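Local coordinates for adhesion G-protein coupled receptor G6 (Danio rerio, PDB 6V55) that is a calcium-binding cell-surface adhesion receptor linked to myelination that probably passes extracellular contacts on to G-protein signalling, at residues A575-S580 / L682-Q687; A583-D588 / W734-Q739; V568-E573 / S605-V610; L693-V698 / I716-L721. All blocks are in the same frame, centred on the assembly; numbering follows the deposited sequence.

Following the chain from the N terminus, interaction 3 opens first, at the connection 568-573, and closes on 605-610 at the start of strand 608-614. Before that closure, helix 573-593 has already opened two longer loops: interaction 1 shuts at 682-687 and interaction 2 at 734-739. Interactions 1, 2 and 3 therefore all cross one another, stitching the helical part to the beta part. Interaction 4 (693-698 with 716-721) is a short closure that starts after interactions 1 and 3 are complete and falls wholly within the span of interaction 2. It joins the two sheets directly, and Val697 touches Phe683 of interaction 1.

Interaction 1: residues A575-S580 / L682-Q687; sequences AQKDAS and LFQDHQ
Gln576 is the first helical residue to meet the loop. Its CG lies anti to the carbonyl carbon (chi1 -51°) and the chain runs on extended, crossing Leu682 at about a right angle, so that OE1 rests 3.7 Å from Leu682 CD2. OE1 also comes near Leu682 N, but the angle is too poor for a hydrogen bond; the amide is held from its other end, where NE2 bonds to Ser571 O. Lys577 comes next: CG anti to the backbone N (chi1 -158°) and an extended chi2 lay CG and CD across Gln684, and the bends at chi3 and chi4 turn the chain end toward His686. Lys577 CD sits 3.3 Å from Gln684 OE1, while Gln684 NE2 bonds to Glu573 O and Gly681 O. Helix 573-593 belongs to the helical part of what is recognisably a GAIN domain, and 682-687 lies in the loop between strands 671-677 and 697-701, with an Asx turn in which Gln687 N bonds to Asp685 OD1. Farther out, Lys577 and His686 meet tip to tip: CD is 3.7 Å from CE1, and NZ stands 4.1 Å from ND1, where the ammonium would tend to disfavour a charged imidazole. Ser580 CB packs 3.9 Å from Leu682 CD2, and a water 2.5 Å from Ser580 OG donates to Leu682 O at 2.8 Å.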
# COMPACT_ATOMS: atom_id res chain seq x y z
N ALA A 575 -18.56 -14.15 24.00
CA ALA A 575 -18.06 -12.80 24.23
C ALA A 575 -19.11 -11.92 24.89
O ALA A 575 -18.80 -11.15 25.81
CB ALA A 575 -17.60 -12.19 22.90
N GLN A 576 -20.37 -12.05 24.46
CA GLN A 576 -21.43 -11.22 25.00
C GLN A 576 -21.81 -11.59 26.43
O GLN A 576 -22.24 -10.70 27.17
CB GLN A 576 -22.69 -11.33 24.14
CG GLN A 576 -22.48 -11.12 22.69
CD GLN A 576 -23.76 -11.24 21.91
OE1 GLN A 576 -24.78 -10.65 22.27
NE2 GLN A 576 -23.72 -12.01 20.82
N LYS A 577 -21.62 -12.87 26.82
CA LYS A 577 -22.23 -13.44 28.04
C LYS A 577 -21.75 -12.75 29.31
O LYS A 577 -22.56 -12.46 30.19
CB LYS A 577 -21.95 -14.95 28.12
CG LYS A 577 -22.97 -15.70 29.01
CD LYS A 577 -22.86 -17.24 28.94
CE LYS A 577 -21.52 -17.80 29.47
NZ LYS A 577 -21.62 -18.33 30.88
N ASP A 578 -20.48 -12.39 29.38
CA ASP A 578 -19.98 -11.67 30.53
C ASP A 578 -20.36 -10.19 30.52
O ASP A 578 -20.47 -9.59 31.59
CB ASP A 578 -18.46 -11.82 30.60
CG ASP A 578 -18.03 -13.05 31.38
OD1 ASP A 578 -17.01 -12.96 32.11
OD2 ASP A 578 -18.74 -14.08 31.28
N ALA A 579 -20.57 -9.59 29.35
CA ALA A 579 -20.87 -8.17 29.26
C ALA A 579 -22.35 -7.84 29.07
O ALA A 579 -22.69 -6.66 29.02
CB ALA A 579 -20.09 -7.53 28.10
N SER A 580 -23.23 -8.85 28.96
CA SER A 580 -24.58 -8.61 28.46
C SER A 580 -25.45 -7.87 29.47
O SER A 580 -26.28 -7.05 29.08
CB SER A 580 -25.27 -9.92 28.05
OG SER A 580 -25.58 -10.73 29.16
N LEU A 682 -27.69 -11.30 23.95
CA LEU A 682 -27.60 -10.63 25.24
C LEU A 682 -28.55 -11.22 26.27
O LEU A 682 -28.55 -10.77 27.43
CB LEU A 682 -27.87 -9.12 25.07
CG LEU A 682 -27.00 -8.24 24.13
CD1 LEU A 682 -27.67 -6.90 23.87
CD2 LEU A 682 -25.61 -8.02 24.71
N PHE A 683 -29.35 -12.22 25.90
CA PHE A 683 -30.40 -12.74 26.77
C PHE A 683 -30.21 -14.23 27.05
O PHE A 683 -31.18 -15.01 27.10
CB PHE A 683 -31.78 -12.49 26.17
CG PHE A 683 -32.08 -11.04 25.91
CD1 PHE A 683 -31.84 -10.48 24.66
CD2 PHE A 683 -32.61 -10.23 26.91
CE1 PHE A 683 -32.11 -9.15 24.40
CE2 PHE A 683 -32.89 -8.89 26.66
CZ PHE A 683 -32.64 -8.35 25.40
N GLN A 684 -28.97 -14.65 27.26
CA GLN A 684 -28.66 -16.05 27.49
C GLN A 684 -29.08 -16.50 28.89
O GLN A 684 -28.92 -15.77 29.87
CB GLN A 684 -27.17 -16.29 27.28
CG GLN A 684 -26.72 -15.90 25.89
CD GLN A 684 -25.26 -16.15 25.65
OE1 GLN A 684 -24.71 -17.12 26.16
NE2 GLN A 684 -24.63 -15.30 24.85
N ASP A 685 -29.64 -17.70 28.96
CA ASP A 685 -30.18 -18.27 30.19
C ASP A 685 -29.79 -19.75 30.21
O ASP A 685 -30.27 -20.52 29.37
CB ASP A 685 -31.70 -18.11 30.25
CG ASP A 685 -32.28 -18.23 31.65
OD1 ASP A 685 -31.70 -18.92 32.52
OD2 ASP A 685 -33.35 -17.63 31.89
N HIS A 686 -28.92 -20.13 31.15
CA HIS A 686 -28.53 -21.52 31.30
C HIS A 686 -29.36 -22.25 32.37
O HIS A 686 -29.02 -23.39 32.73
CB HIS A 686 -27.05 -21.61 31.63
CG HIS A 686 -26.15 -21.22 30.49
ND1 HIS A 686 -24.81 -20.95 30.66
CD2 HIS A 686 -26.41 -21.06 29.18
CE1 HIS A 686 -24.28 -20.63 29.50
NE2 HIS A 686 -25.23 -20.69 28.58
N GLN A 687 -30.42 -21.63 32.88
CA GLN A 687 -31.36 -22.28 33.78
C GLN A 687 -32.74 -22.34 33.13
O GLN A 687 -33.75 -22.01 33.75
CB GLN A 687 -31.43 -21.54 35.12
CG GLN A 687 -30.33 -21.98 36.09
CD GLN A 687 -30.28 -21.14 37.36
OE1 GLN A 687 -29.25 -20.54 37.68
NE2 GLN A 687 -31.39 -21.10 38.11
O HOH W 1 -27.83 -10.73 30.18

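Interaction 2: residues A583-D588 / W734-Q739; sequences ALKAVD and WDFNLQ
Phe736 reaches from the turn after strand 730-735 to the helix and forms the tight half of the contact. The tip of its ring, CZ, meets Leu584 CB in the ring plane at 3.9 Å. One face of the ring is covered by Trp734, two residues earlier, whose CD1 stands over the centre. Leu584 lays CD1 over a face of the indole, toward its rim, 4.1 Å from NE1. Asp588 comes at the phenyl tip to tip, with OD1 3.7 Å from CE2 and the carboxylate plane 86° from the ring; the hydrogen bond of that oxygen goes to a polar side chain of the bound peptide, a separate chain.

The looser side belongs to Lys585. Its extended, exposed chain slides past the phenylalanine in the opposite direction, CG 3.9 Å from CE1, and the ammonium reaches the turn through solvent: a water accepts from Lys585 NZ at 3.1 Å and lies 2.9 Å from Phe736 O, to which it may donate. An alanine in place of Phe736 would remove the ring between Leu584, Lys585 and Asp588 and would probably loosen the turn's hold on the helix. The turn itself is fixed by Asn737 N bonding to Asp735 OD1 (161°). Phe736 and Trp734 thus tie the GPS motif, whose strand 730-735 pairs with 744-746, to helix 573-593, which packs on helices 534-550 and 555-568 and on strand 671-677.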
# COMPACT_ATOMS: atom_id res chain seq x y z
N ALA A 583 -24.50 -4.25 29.33
CA ALA A 583 -24.98 -3.75 28.04
C ALA A 583 -26.47 -3.52 28.06
O ALA A 583 -26.95 -2.48 27.59
CB ALA A 583 -24.63 -4.72 26.92
N LEU A 584 -27.22 -4.47 28.63
CA LEU A 584 -28.67 -4.33 28.73
C LEU A 584 -29.05 -3.20 29.66
O LEU A 584 -29.92 -2.40 29.32
CB LEU A 584 -29.28 -5.63 29.22
CG LEU A 584 -29.44 -6.66 28.12
CD1 LEU A 584 -30.03 -7.95 28.74
CD2 LEU A 584 -30.27 -6.13 26.95
N LYS A 585 -28.34 -3.08 30.79
CA LYS A 585 -28.66 -2.03 31.76
C LYS A 585 -28.23 -0.66 31.25
O LYS A 585 -28.92 0.33 31.53
CB LYS A 585 -28.04 -2.37 33.12
CG LYS A 585 -28.79 -3.43 33.92
CD LYS A 585 -27.96 -3.94 35.09
CE LYS A 585 -28.83 -4.48 36.22
NZ LYS A 585 -28.06 -4.74 37.47
N ALA A 586 -27.16 -0.58 30.43
CA ALA A 586 -26.74 0.71 29.87
C ALA A 586 -27.65 1.22 28.77
O ALA A 586 -27.85 2.43 28.65
CB ALA A 586 -25.32 0.62 29.31
N VAL A 587 -28.17 0.32 27.93
CA VAL A 587 -29.19 0.69 26.94
C VAL A 587 -30.47 1.15 27.63
O VAL A 587 -31.11 2.12 27.19
CB VAL A 587 -29.42 -0.50 25.98
CG1 VAL A 587 -30.64 -0.33 25.13
CG2 VAL A 587 -28.28 -0.60 25.08
N ASP A 588 -30.82 0.51 28.76
CA ASP A 588 -32.06 0.83 29.48
C ASP A 588 -32.01 2.23 30.08
O ASP A 588 -32.99 2.98 30.01
CB ASP A 588 -32.30 -0.19 30.60
CG ASP A 588 -32.78 -1.56 30.10
OD1 ASP A 588 -32.85 -2.48 30.96
OD2 ASP A 588 -33.04 -1.72 28.87
N TRP A 734 -37.71 -10.65 30.95
CA TRP A 734 -36.33 -10.68 31.46
C TRP A 734 -36.28 -10.10 32.87
O TRP A 734 -36.41 -8.88 33.05
CB TRP A 734 -35.37 -9.91 30.56
CG TRP A 734 -33.92 -10.17 30.95
CD1 TRP A 734 -33.09 -9.36 31.67
CD2 TRP A 734 -33.17 -11.36 30.67
NE1 TRP A 734 -31.85 -9.96 31.84
CE2 TRP A 734 -31.88 -11.19 31.24
CE3 TRP A 734 -33.45 -12.55 29.98
CZ2 TRP A 734 -30.89 -12.16 31.14
CZ3 TRP A 734 -32.46 -13.51 29.89
CH2 TRP A 734 -31.20 -13.32 30.47
N ASP A 735 -36.05 -10.96 33.87
CA ASP A 735 -36.01 -10.57 35.28
C ASP A 735 -34.55 -10.38 35.68
O ASP A 735 -33.80 -11.36 35.80
CB ASP A 735 -36.69 -11.64 36.15
CG ASP A 735 -36.94 -11.20 37.60
OD1 ASP A 735 -36.41 -10.17 38.09
OD2 ASP A 735 -37.71 -11.93 38.26
N PHE A 736 -34.17 -9.13 35.96
CA PHE A 736 -32.79 -8.80 36.35
C PHE A 736 -32.41 -9.27 37.75
O PHE A 736 -31.22 -9.23 38.09
CB PHE A 736 -32.57 -7.30 36.26
CG PHE A 736 -32.23 -6.82 34.89
CD1 PHE A 736 -31.00 -7.13 34.33
CD2 PHE A 736 -33.15 -6.09 34.15
CE1 PHE A 736 -30.69 -6.72 33.06
CE2 PHE A 736 -32.85 -5.67 32.87
CZ PHE A 736 -31.62 -5.97 32.32
N ASN A 737 -33.38 -9.70 38.56
CA ASN A 737 -33.10 -10.13 39.92
C ASN A 737 -32.74 -11.61 40.02
O ASN A 737 -32.19 -12.02 41.06
CB ASN A 737 -34.31 -9.84 40.81
CG ASN A 737 -34.43 -8.38 41.16
OD1 ASN A 737 -33.44 -7.76 41.54
ND2 ASN A 737 -35.62 -7.82 41.02
N LEU A 738 -33.04 -12.39 38.99
CA LEU A 738 -32.78 -13.82 39.03
C LEU A 738 -31.29 -14.10 38.94
O LEU A 738 -30.52 -13.25 38.48
CB LEU A 738 -33.51 -14.52 37.88
CG LEU A 738 -35.04 -14.50 37.93
CD1 LEU A 738 -35.62 -15.40 36.87
CD2 LEU A 738 -35.59 -14.88 39.30
N GLN A 739 -30.90 -15.27 39.46
CA GLN A 739 -29.55 -15.85 39.41
C GLN A 739 -28.49 -14.91 40.00
O GLN A 739 -27.55 -14.50 39.32
CB GLN A 739 -29.22 -16.27 37.97
CG GLN A 739 -30.28 -17.20 37.38
CD GLN A 739 -29.99 -17.60 35.94
OE1 GLN A 739 -28.82 -17.70 35.54
NE2 GLN A 739 -31.05 -17.82 35.16
O HOH W 2 -29.30 -7.19 38.95

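Interaction 3: residues V568-E573 / S605-V610; sequences VMVSSE and SKNLVV
Met569 CG is anti to the carbonyl carbon (chi1 -81°) and the next torsion is fully extended, which carries the sulfur straight out from the turn 568-571; a bend at chi3 (-127°) then swings the methyl inward. Leu608, with CG anti to its backbone N (chi1 179°), receives it. The two side chains cross at about a right angle, Met569 CE lying 3.7 Å from Leu608 CB and 3.9 Å from CD2. On the way SD slides past Asn607 in the opposite direction, 3.6 Å from the carbonyl O and 3.9 Å from CB of that residue. Exposed Val570 also points toward 605-610, and Lys606 NZ lies 4.1 Å from its CG1.

The loop before the strand is braced from within. Lys606 NZ donates to Asn607 OD1 at 2.8 Å, in the amide plane and on a lone pair, which, with a bond from ND2 just outside the segments, would hold the amide in its rotation. Ser605 OG donates likewise in plane to Leu608 O, a very short bond of 2.4 Å. Asn607 N bonds to Ser566 OG, near the end of helix 555-568. Ser572 is the N-cap of helix 573-593, its OG taking Ala575 N. A helix-helix connection pressed on the start of strand 608-614, beside Phe677 of strand 671-677, is the junction of helical and beta-sandwich parts in a GAIN domain.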
# COMPACT_ATOMS: atom_id res chain seq x y z
N VAL A 568 -21.74 -5.23 19.50
CA VAL A 568 -21.49 -6.36 20.40
C VAL A 568 -22.57 -7.41 20.27
O VAL A 568 -22.35 -8.55 20.66
CB VAL A 568 -21.31 -5.99 21.89
CG1 VAL A 568 -20.44 -4.75 22.06
CG2 VAL A 568 -22.62 -5.86 22.64
N MET A 569 -23.71 -7.10 19.65
CA MET A 569 -24.70 -8.14 19.40
C MET A 569 -24.31 -9.09 18.27
O MET A 569 -24.92 -10.16 18.17
CB MET A 569 -26.03 -7.52 19.05
CG MET A 569 -26.79 -7.08 20.24
SD MET A 569 -28.35 -6.37 19.74
CE MET A 569 -28.09 -4.88 20.65
N VAL A 570 -23.35 -8.74 17.41
CA VAL A 570 -22.97 -9.67 16.36
C VAL A 570 -21.67 -10.36 16.75
O VAL A 570 -21.08 -11.09 15.94
CB VAL A 570 -22.83 -9.00 14.98
CG1 VAL A 570 -24.17 -8.51 14.50
CG2 VAL A 570 -21.84 -7.87 14.99
N SER A 571 -21.25 -10.20 18.00
CA SER A 571 -20.10 -10.93 18.51
C SER A 571 -20.50 -12.36 18.81
O SER A 571 -21.67 -12.74 18.70
CB SER A 571 -19.55 -10.24 19.75
OG SER A 571 -18.89 -9.06 19.34
N SER A 572 -19.52 -13.17 19.22
CA SER A 572 -19.81 -14.55 19.60
C SER A 572 -20.61 -14.59 20.90
O SER A 572 -20.63 -13.63 21.67
CB SER A 572 -18.51 -15.34 19.78
OG SER A 572 -17.93 -15.05 21.05
N GLU A 573 -21.30 -15.72 21.11
CA GLU A 573 -22.17 -15.85 22.27
C GLU A 573 -21.38 -15.90 23.58
O GLU A 573 -21.89 -15.45 24.62
CB GLU A 573 -23.03 -17.10 22.12
CG GLU A 573 -24.13 -16.97 21.08
CD GLU A 573 -25.49 -17.34 21.64
OE1 GLU A 573 -25.55 -17.77 22.81
OE2 GLU A 573 -26.50 -17.19 20.91
N SER A 605 -30.07 0.96 14.33
CA SER A 605 -28.81 0.32 13.99
C SER A 605 -29.15 -0.99 13.29
O SER A 605 -30.33 -1.27 13.03
CB SER A 605 -27.97 0.09 15.24
OG SER A 605 -28.68 -0.79 16.09
N LYS A 606 -28.13 -1.81 13.02
CA LYS A 606 -28.34 -3.06 12.30
C LYS A 606 -29.12 -4.07 13.13
O LYS A 606 -30.11 -4.64 12.64
CB LYS A 606 -27.01 -3.63 11.81
CG LYS A 606 -27.13 -4.77 10.78
CD LYS A 606 -26.01 -5.83 10.99
CE LYS A 606 -26.38 -7.23 10.44
NZ LYS A 606 -26.93 -8.15 11.48
N ASN A 607 -28.77 -4.26 14.41
CA ASN A 607 -29.46 -5.25 15.24
C ASN A 607 -30.27 -4.66 16.40
O ASN A 607 -30.73 -5.42 17.27
CB ASN A 607 -28.48 -6.26 15.83
CG ASN A 607 -27.64 -6.92 14.78
OD1 ASN A 607 -28.15 -7.65 13.92
ND2 ASN A 607 -26.33 -6.70 14.85
N LEU A 608 -30.45 -3.33 16.46
CA LEU A 608 -31.04 -2.68 17.62
C LEU A 608 -31.67 -1.36 17.20
O LEU A 608 -30.98 -0.48 16.68
CB LEU A 608 -30.00 -2.40 18.70
CG LEU A 608 -30.55 -1.70 19.94
CD1 LEU A 608 -31.51 -2.59 20.69
CD2 LEU A 608 -29.46 -1.20 20.85
N VAL A 609 -32.97 -1.21 17.45
CA VAL A 609 -33.63 0.07 17.29
C VAL A 609 -34.31 0.42 18.61
O VAL A 609 -34.92 -0.45 19.25
CB VAL A 609 -34.62 0.07 16.10
CG1 VAL A 609 -35.58 -1.12 16.13
CG2 VAL A 609 -35.34 1.36 16.01
N VAL A 610 -34.07 1.65 19.10
CA VAL A 610 -34.72 2.11 20.32
C VAL A 610 -35.47 3.39 20.00
O VAL A 610 -35.10 4.14 19.09
CB VAL A 610 -33.76 2.32 21.53
CG1 VAL A 610 -32.92 1.06 21.81
CG2 VAL A 610 -32.87 3.55 21.40

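Interaction 4: residues L693-V698 / I716-L721; sequences LNSYVV and IEIAHL
Apolar packing carries most of this contact. Val698 puts CG1 into the crowded position between its backbone N and carbonyl carbon (chi1 59°), where it touches both isoleucines of the facing strand: Ile718 CG1 at 3.7 Å and Ile716 CG2 at 3.8 Å. Ile718 turns its other branch to Tyr696, with CG2 3.9 Å from CB.

The aromatic part is a CH-pi contact. Leu721 CD2 sits 3.6 Å from the centroid of the Tyr696 ring, only 15° off its normal, while the other methyl, CD1, packs 3.4 Å from Ser695 O. Thus the leucine forks, one branch over the ring and one on the backbone. An alanine at Tyr696 would keep CB beside Ile718 but remove the ring that meets Leu721 CD2 and Phe676, and would probably loosen the packing of this loop.

The polar groups are mostly satisfied by nearby backbone and by strand 760-765. Ser695 OG donates to Tyr696 O at 2.8 Å, in the carbonyl plane on a lone pair, and so lies against Ile718 CG2. Asn694 slides past Leu721 in the opposite direction, ND2 3.7 Å from CB, and its OD1 bonds to Glu722 N. His720 is held at both nitrogens, by Ser758 O and Thr761 OG1.

Strand 697-701 pairs with 671-677 in one sheet and strand 714-719 lies between 649-653 and 760-765 in the other, so the contact bridges the two layers of the sandwich; at Val698 a strand of the bound peptide pairs antiparallel, carrying the sheet on into that chain.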
# COMPACT_ATOMS: atom_id res chain seq x y z
N LEU A 693 -34.65 -19.85 23.25
CA LEU A 693 -35.40 -18.62 22.95
C LEU A 693 -35.54 -18.50 21.44
O LEU A 693 -34.57 -18.21 20.74
CB LEU A 693 -34.71 -17.39 23.54
CG LEU A 693 -35.22 -16.00 23.13
CD1 LEU A 693 -36.54 -15.62 23.80
CD2 LEU A 693 -34.17 -14.94 23.38
N ASN A 694 -36.75 -18.73 20.94
CA ASN A 694 -37.01 -18.64 19.51
C ASN A 694 -37.90 -17.42 19.25
O ASN A 694 -39.07 -17.53 18.85
CB ASN A 694 -37.62 -19.96 19.00
CG ASN A 694 -37.73 -20.01 17.48
OD1 ASN A 694 -38.80 -19.75 16.92
ND2 ASN A 694 -36.62 -20.30 16.82
N SER A 695 -37.32 -16.25 19.45
CA SER A 695 -38.05 -15.00 19.34
C SER A 695 -37.08 -13.84 19.18
O SER A 695 -35.90 -13.94 19.52
CB SER A 695 -38.91 -14.75 20.57
OG SER A 695 -39.85 -13.74 20.31
N TYR A 696 -37.61 -12.72 18.69
CA TYR A 696 -36.94 -11.46 18.95
C TYR A 696 -37.27 -11.04 20.38
O TYR A 696 -38.19 -11.56 21.00
CB TYR A 696 -37.38 -10.40 17.95
CG TYR A 696 -37.01 -10.78 16.54
CD1 TYR A 696 -35.72 -10.58 16.07
CD2 TYR A 696 -37.95 -11.37 15.68
CE1 TYR A 696 -35.36 -10.94 14.78
CE2 TYR A 696 -37.59 -11.73 14.38
CZ TYR A 696 -36.30 -11.51 13.94
OH TYR A 696 -35.92 -11.86 12.68
N VAL A 697 -36.50 -10.10 20.91
CA VAL A 697 -36.81 -9.55 22.23
C VAL A 697 -37.28 -8.12 22.03
O VAL A 697 -36.57 -7.30 21.43
CB VAL A 697 -35.62 -9.61 23.18
CG1 VAL A 697 -36.08 -9.18 24.55
CG2 VAL A 697 -35.10 -11.03 23.23
N VAL A 698 -38.47 -7.82 22.52
CA VAL A 698 -39.02 -6.48 22.48
C VAL A 698 -39.17 -5.99 23.92
O VAL A 698 -39.53 -6.76 24.81
CB VAL A 698 -40.34 -6.43 21.68
CG1 VAL A 698 -41.45 -7.34 22.25
CG2 VAL A 698 -40.84 -5.02 21.50
N ILE A 716 -48.45 -8.25 24.02
CA ILE A 716 -47.13 -8.30 23.41
C ILE A 716 -47.14 -9.41 22.37
O ILE A 716 -47.29 -10.58 22.72
CB ILE A 716 -46.03 -8.56 24.46
CG1 ILE A 716 -46.14 -7.61 25.65
CG2 ILE A 716 -44.63 -8.61 23.80
CD1 ILE A 716 -45.41 -6.32 25.50
N GLU A 717 -46.97 -9.04 21.11
CA GLU A 717 -46.90 -10.01 20.02
C GLU A 717 -45.50 -9.96 19.45
O GLU A 717 -45.05 -8.89 19.04
CB GLU A 717 -47.94 -9.71 18.93
CG GLU A 717 -47.68 -10.40 17.58
CD GLU A 717 -48.62 -9.91 16.47
OE1 GLU A 717 -49.80 -9.61 16.77
OE2 GLU A 717 -48.16 -9.82 15.30
N ILE A 718 -44.79 -11.09 19.46
CA ILE A 718 -43.46 -11.15 18.86
C ILE A 718 -43.45 -12.24 17.79
O ILE A 718 -43.99 -13.33 18.00
CB ILE A 718 -42.32 -11.39 19.88
CG1 ILE A 718 -42.60 -10.75 21.23
CG2 ILE A 718 -41.04 -10.80 19.35
CD1 ILE A 718 -41.65 -11.15 22.29
N ALA A 719 -42.83 -11.93 16.65
CA ALA A 719 -42.62 -12.91 15.59
C ALA A 719 -41.54 -13.89 16.00
O ALA A 719 -40.56 -13.53 16.64
CB ALA A 719 -42.22 -12.21 14.30
N HIS A 720 -41.72 -15.15 15.60
CA HIS A 720 -40.74 -16.19 15.88
C HIS A 720 -39.51 -16.02 15.00
O HIS A 720 -39.54 -15.37 13.95
CB HIS A 720 -41.34 -17.57 15.63
CG HIS A 720 -42.54 -17.86 16.46
ND1 HIS A 720 -43.51 -18.76 16.07
CD2 HIS A 720 -42.94 -17.38 17.66
CE1 HIS A 720 -44.45 -18.82 17.00
NE2 HIS A 720 -44.12 -18.00 17.98
N LEU A 721 -38.41 -16.62 15.44
CA LEU A 721 -37.24 -16.68 14.57
C LEU A 721 -37.40 -17.77 13.52
O LEU A 721 -37.14 -17.54 12.34
CB LEU A 721 -35.98 -16.89 15.40
CG LEU A 721 -35.61 -15.73 16.33
CD1 LEU A 721 -34.46 -16.07 17.26
CD2 LEU A 721 -35.27 -14.51 15.54